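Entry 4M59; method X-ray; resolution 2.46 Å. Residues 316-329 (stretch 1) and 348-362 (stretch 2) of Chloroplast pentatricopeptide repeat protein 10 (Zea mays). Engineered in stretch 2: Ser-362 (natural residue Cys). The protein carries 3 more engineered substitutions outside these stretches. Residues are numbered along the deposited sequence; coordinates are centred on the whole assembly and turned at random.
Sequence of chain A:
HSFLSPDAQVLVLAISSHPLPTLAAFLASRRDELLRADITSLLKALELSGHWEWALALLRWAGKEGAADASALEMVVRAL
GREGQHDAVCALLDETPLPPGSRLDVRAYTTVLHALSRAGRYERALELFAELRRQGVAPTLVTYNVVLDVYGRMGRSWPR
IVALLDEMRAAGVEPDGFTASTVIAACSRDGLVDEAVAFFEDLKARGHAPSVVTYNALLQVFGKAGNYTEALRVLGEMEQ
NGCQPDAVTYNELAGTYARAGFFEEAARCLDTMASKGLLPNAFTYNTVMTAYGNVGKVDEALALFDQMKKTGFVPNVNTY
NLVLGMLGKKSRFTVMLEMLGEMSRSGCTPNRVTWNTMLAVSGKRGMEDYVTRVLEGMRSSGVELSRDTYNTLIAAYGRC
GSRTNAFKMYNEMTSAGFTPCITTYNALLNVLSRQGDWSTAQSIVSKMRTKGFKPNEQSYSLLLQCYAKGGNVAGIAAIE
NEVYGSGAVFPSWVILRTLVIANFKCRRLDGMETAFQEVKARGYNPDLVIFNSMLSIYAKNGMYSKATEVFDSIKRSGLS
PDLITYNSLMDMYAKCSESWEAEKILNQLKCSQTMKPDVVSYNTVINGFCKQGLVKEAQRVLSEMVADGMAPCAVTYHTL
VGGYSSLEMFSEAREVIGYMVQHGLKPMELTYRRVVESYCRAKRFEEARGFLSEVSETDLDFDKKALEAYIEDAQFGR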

# COMPACT_ATOMS: atom_id res chain seq x y z
N ASN A 316 -25.19 14.95 4.17
CA ASN A 316 -24.87 15.33 5.54
C ASN A 316 -23.37 15.35 5.79
O ASN A 316 -22.59 15.50 4.85
N VAL A 317 -22.97 15.20 7.05
CA VAL A 317 -21.57 15.26 7.40
C VAL A 317 -20.86 13.98 7.06
O VAL A 317 -19.69 13.99 6.72
N ASN A 318 -21.56 12.87 7.17
CA ASN A 318 -20.98 11.58 6.88
C ASN A 318 -20.69 11.47 5.42
O ASN A 318 -19.68 10.91 5.02
N THR A 319 -21.59 12.01 4.61
CA THR A 319 -21.41 12.03 3.18
C THR A 319 -20.25 12.93 2.79
O THR A 319 -19.44 12.58 1.95
N TYR A 320 -20.18 14.09 3.42
CA TYR A 320 -19.11 15.03 3.14
C TYR A 320 -17.75 14.50 3.56
O TYR A 320 -16.81 14.61 2.81
N ASN A 321 -17.65 13.93 4.76
CA ASN A 321 -16.38 13.38 5.21
C ASN A 321 -15.89 12.32 4.27
O ASN A 321 -14.71 12.17 4.05
N LEU A 322 -16.84 11.57 3.74
CA LEU A 322 -16.55 10.52 2.80
C LEU A 322 -15.85 11.13 1.61
O LEU A 322 -14.83 10.63 1.16
N VAL A 323 -16.38 12.24 1.13
CA VAL A 323 -15.84 12.90 -0.04
C VAL A 323 -14.50 13.53 0.26
O VAL A 323 -13.59 13.50 -0.54
N LEU A 324 -14.39 14.11 1.44
CA LEU A 324 -13.16 14.74 1.87
C LEU A 324 -12.04 13.73 1.96
O LEU A 324 -10.93 14.00 1.54
N GLY A 325 -12.35 12.56 2.49
CA GLY A 325 -11.37 11.52 2.64
C GLY A 325 -10.76 11.15 1.32
O GLY A 325 -9.56 10.97 1.22
N MET A 326 -11.62 11.02 0.32
CA MET A 326 -11.20 10.72 -1.04
C MET A 326 -10.23 11.78 -1.51
O MET A 326 -9.18 11.48 -2.09
N LEU A 327 -10.57 13.04 -1.26
CA LEU A 327 -9.73 14.14 -1.67
C LEU A 327 -8.46 14.16 -0.85
O LEU A 327 -7.46 14.72 -1.27
N GLY A 328 -8.52 13.55 0.32
CA GLY A 328 -7.41 13.59 1.23
C GLY A 328 -6.21 12.91 0.64
O GLY A 328 -5.13 13.47 0.58
N LYS A 329 -6.46 11.74 0.12
CA LYS A 329 -5.42 10.92 -0.40
C LYS A 329 -4.81 11.51 -1.60
O LYS A 329 -3.77 11.11 -2.02
N CYS A 348 -24.23 22.06 6.87
CA CYS A 348 -23.56 20.88 7.41
C CYS A 348 -22.38 21.27 8.26
O CYS A 348 -21.35 21.67 7.76
N THR A 349 -22.54 21.13 9.56
CA THR A 349 -21.50 21.50 10.49
C THR A 349 -20.60 20.33 10.76
O THR A 349 -21.06 19.25 11.10
N PRO A 350 -19.30 20.54 10.60
CA PRO A 350 -18.26 19.54 10.74
C PRO A 350 -18.26 18.89 12.09
O PRO A 350 -18.80 19.42 13.04
N ASN A 351 -17.66 17.71 12.15
CA ASN A 351 -17.53 17.00 13.39
C ASN A 351 -16.08 16.64 13.59
O ASN A 351 -15.25 17.01 12.79
N ARG A 352 -15.80 15.92 14.67
CA ARG A 352 -14.43 15.54 15.00
C ARG A 352 -13.83 14.65 13.92
O ARG A 352 -12.62 14.46 13.85
N VAL A 353 -14.71 14.11 13.08
CA VAL A 353 -14.32 13.22 12.01
C VAL A 353 -13.97 14.03 10.80
O VAL A 353 -13.07 13.70 10.06
N THR A 354 -14.72 15.10 10.61
CA THR A 354 -14.50 16.01 9.53
C THR A 354 -13.13 16.62 9.65
O THR A 354 -12.36 16.59 8.72
N TRP A 355 -12.81 17.14 10.82
CA TRP A 355 -11.52 17.77 11.04
C TRP A 355 -10.37 16.80 10.90
O TRP A 355 -9.36 17.12 10.30
N ASN A 356 -10.52 15.64 11.52
CA ASN A 356 -9.47 14.62 11.52
C ASN A 356 -9.20 14.14 10.10
O ASN A 356 -8.07 13.83 9.74
N THR A 357 -10.26 14.07 9.31
CA THR A 357 -10.15 13.69 7.93
C THR A 357 -9.35 14.77 7.24
O THR A 357 -8.47 14.48 6.45
N MET A 358 -9.64 16.02 7.57
CA MET A 358 -8.97 17.15 6.93
C MET A 358 -7.48 17.22 7.27
O MET A 358 -6.70 17.79 6.51
N LEU A 359 -7.08 16.66 8.41
CA LEU A 359 -5.69 16.73 8.82
C LEU A 359 -4.95 15.43 8.56
O LEU A 359 -3.76 15.32 8.84
N ALA A 360 -5.66 14.45 8.03
CA ALA A 360 -5.06 13.17 7.73
C ALA A 360 -4.54 13.20 6.32
O ALA A 360 -4.36 12.16 5.70
N VAL A 361 -4.35 14.41 5.80
CA VAL A 361 -4.01 14.60 4.40
C VAL A 361 -2.62 14.09 4.06
O VAL A 361 -1.76 13.94 4.93
N SER A 362 -2.40 13.82 2.78
CA SER A 362 -1.12 13.30 2.30
C SER A 362 -0.09 14.41 2.17
O SER A 362 -0.34 15.43 1.52

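Two nearly parallel helices, 8° apart with axes 9.0 Å at their closest, pack through a mixed face of small, polar and aliphatic residues, typical of successive helical repeats. From stretch 1, Val-317, Tyr-320, Asn-321 and Leu-324 point toward the partner, an i, i+3, i+4, i+7 stripe; Leu-322 and Met-326 point away.

At the N-terminal end, Val-317 (t) sets CG1 3.3 Å from OG1 of Thr-354 and CG2 3.6 Å from the backbone O of Thr-349. Beside it, CE2 of Tyr-320 lies 3.8 Å from SG of Cys-348 (m), which meets the ring at its edge.

The central polar contact is buried: Asn-321 (m) donates from ND2 to OG1 of Thr-354 (m), a very short hydrogen bond of 2.5 Å in which the position of OG1 is less certain. One turn on, Leu-324 (m, t) places CD1 4.3 Å from SD of Met-358, whose CB points sideways while its end comes nearer. Thr-357 (m) spends its hydroxyl on its own helix, OG1 to Val-353 O at 2.4 Å, and turns methyl CG2 to Gly-325 N at 3.6 Å.

At the far end, backbone approach is tightest, with CA of Gly-328 4.8 Å from CA of Val-361; the engineered Ser-362 donates OG to Gly-328 O at 2.6 Å.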

# COMPACT_ATOMS: atom_id res chain seq x y z
CB ASN A 316 -25.56 14.39 6.53
CG ASN A 316 -25.43 12.94 6.13
OD1 ASN A 316 -24.82 12.61 5.11
ND2 ASN A 316 -25.99 12.05 6.94
CB VAL A 317 -21.39 15.50 8.88
CG1 VAL A 317 -20.03 16.07 9.13
CG2 VAL A 317 -22.42 16.46 9.36
CB ASN A 318 -21.93 10.48 7.27
CG ASN A 318 -22.50 10.67 8.64
OD1 ASN A 318 -22.00 11.47 9.41
ND2 ASN A 318 -23.55 9.94 8.95
CB THR A 319 -22.68 12.53 2.50
OG1 THR A 319 -23.81 11.84 3.04
CG2 THR A 319 -22.62 12.28 1.04
CB TYR A 320 -19.40 16.36 3.82
CG TYR A 320 -20.14 17.37 2.98
CD1 TYR A 320 -19.52 17.99 1.91
CD2 TYR A 320 -21.43 17.74 3.27
CE1 TYR A 320 -20.18 18.91 1.15
CE2 TYR A 320 -22.09 18.66 2.51
CZ TYR A 320 -21.46 19.24 1.45
OH TYR A 320 -22.10 20.16 0.68
CB ASN A 321 -16.53 12.72 6.58
CG ASN A 321 -17.06 13.65 7.61
OD1 ASN A 321 -17.62 13.22 8.59
ND2 ASN A 321 -16.86 14.93 7.39
CB LEU A 322 -17.87 9.89 2.38
CG LEU A 322 -17.94 8.71 1.43
CD1 LEU A 322 -19.03 7.82 1.91
CD2 LEU A 322 -18.24 9.14 0.02
CB VAL A 323 -16.79 13.98 -0.54
CG1 VAL A 323 -16.27 14.58 -1.80
CG2 VAL A 323 -18.14 13.40 -0.77
CB LEU A 324 -13.36 15.43 3.21
CG LEU A 324 -14.28 16.64 3.17
CD1 LEU A 324 -14.64 17.10 4.53
CD2 LEU A 324 -13.63 17.75 2.42
CB MET A 326 -12.40 10.70 -1.98
CG MET A 326 -13.24 9.44 -1.91
SD MET A 326 -14.58 9.49 -3.11
CE MET A 326 -13.80 10.40 -4.45
CB LEU A 327 -10.46 15.44 -1.46
CG LEU A 327 -11.78 15.57 -2.20
CD1 LEU A 327 -12.46 16.82 -1.77
CD2 LEU A 327 -11.49 15.61 -3.65
CB LYS A 329 -5.99 9.58 -0.76
CG LYS A 329 -6.31 8.78 0.42
CD LYS A 329 -7.59 8.05 0.24
CE LYS A 329 -7.82 7.11 1.37
NZ LYS A 329 -7.21 7.57 2.65
CB CYS A 348 -23.11 19.95 6.29
SG CYS A 348 -24.47 19.19 5.42
CB THR A 349 -22.09 22.00 11.78
OG1 THR A 349 -23.22 21.19 12.12
CG2 THR A 349 -22.56 23.40 11.61
CB PRO A 350 -17.00 20.37 10.59
CG PRO A 350 -17.37 21.45 9.75
CD PRO A 350 -18.74 21.82 10.17
CB ASN A 351 -18.40 15.75 13.37
CG ASN A 351 -18.31 15.00 12.08
OD1 ASN A 351 -19.11 14.11 11.81
ND2 ASN A 351 -17.34 15.35 11.26
CB ARG A 352 -14.39 14.80 16.34
CG ARG A 352 -15.29 15.41 17.41
CD ARG A 352 -16.50 14.53 17.68
NE ARG A 352 -16.44 13.90 19.00
CZ ARG A 352 -17.48 13.33 19.60
NH1 ARG A 352 -18.66 13.31 19.01
NH2 ARG A 352 -17.33 12.78 20.80
CB VAL A 353 -15.47 12.31 11.64
CG1 VAL A 353 -15.01 11.28 10.66
CG2 VAL A 353 -16.02 11.65 12.88
CB THR A 354 -15.54 17.10 9.53
OG1 THR A 354 -16.81 16.52 9.30
CG2 THR A 354 -15.25 18.09 8.46
CB TRP A 355 -11.47 18.41 12.41
CG TRP A 355 -12.50 19.43 12.59
CD1 TRP A 355 -13.47 19.43 13.50
CD2 TRP A 355 -12.67 20.60 11.81
NE1 TRP A 355 -14.25 20.53 13.36
CE2 TRP A 355 -13.77 21.27 12.32
CE3 TRP A 355 -12.00 21.15 10.73
CZ2 TRP A 355 -14.22 22.46 11.80
CZ3 TRP A 355 -12.45 22.33 10.21
CH2 TRP A 355 -13.54 22.97 10.74
CB ASN A 356 -9.86 13.45 12.41
CG ASN A 356 -8.66 12.84 13.13
OD1 ASN A 356 -7.74 12.33 12.50
ND2 ASN A 356 -8.68 12.91 14.45
CB THR A 357 -11.54 13.56 7.30
OG1 THR A 357 -12.29 12.59 8.03
CG2 THR A 357 -11.44 13.11 5.90
CB MET A 358 -9.66 18.46 7.29
CG MET A 358 -11.13 18.51 6.89
SD MET A 358 -11.49 19.78 5.66
CE MET A 358 -10.09 19.61 4.56
CB LEU A 359 -5.59 17.07 10.29
CG LEU A 359 -6.35 18.30 10.74
CD1 LEU A 359 -6.26 18.38 12.21
CD2 LEU A 359 -5.74 19.50 10.11
CB ALA A 360 -6.06 12.09 7.88
CB VAL A 361 -4.13 16.08 3.99
CG1 VAL A 361 -2.95 16.88 4.52
CG2 VAL A 361 -4.23 16.21 2.48
CB SER A 362 -1.31 12.60 0.96
OG SER A 362 -2.69 12.45 0.65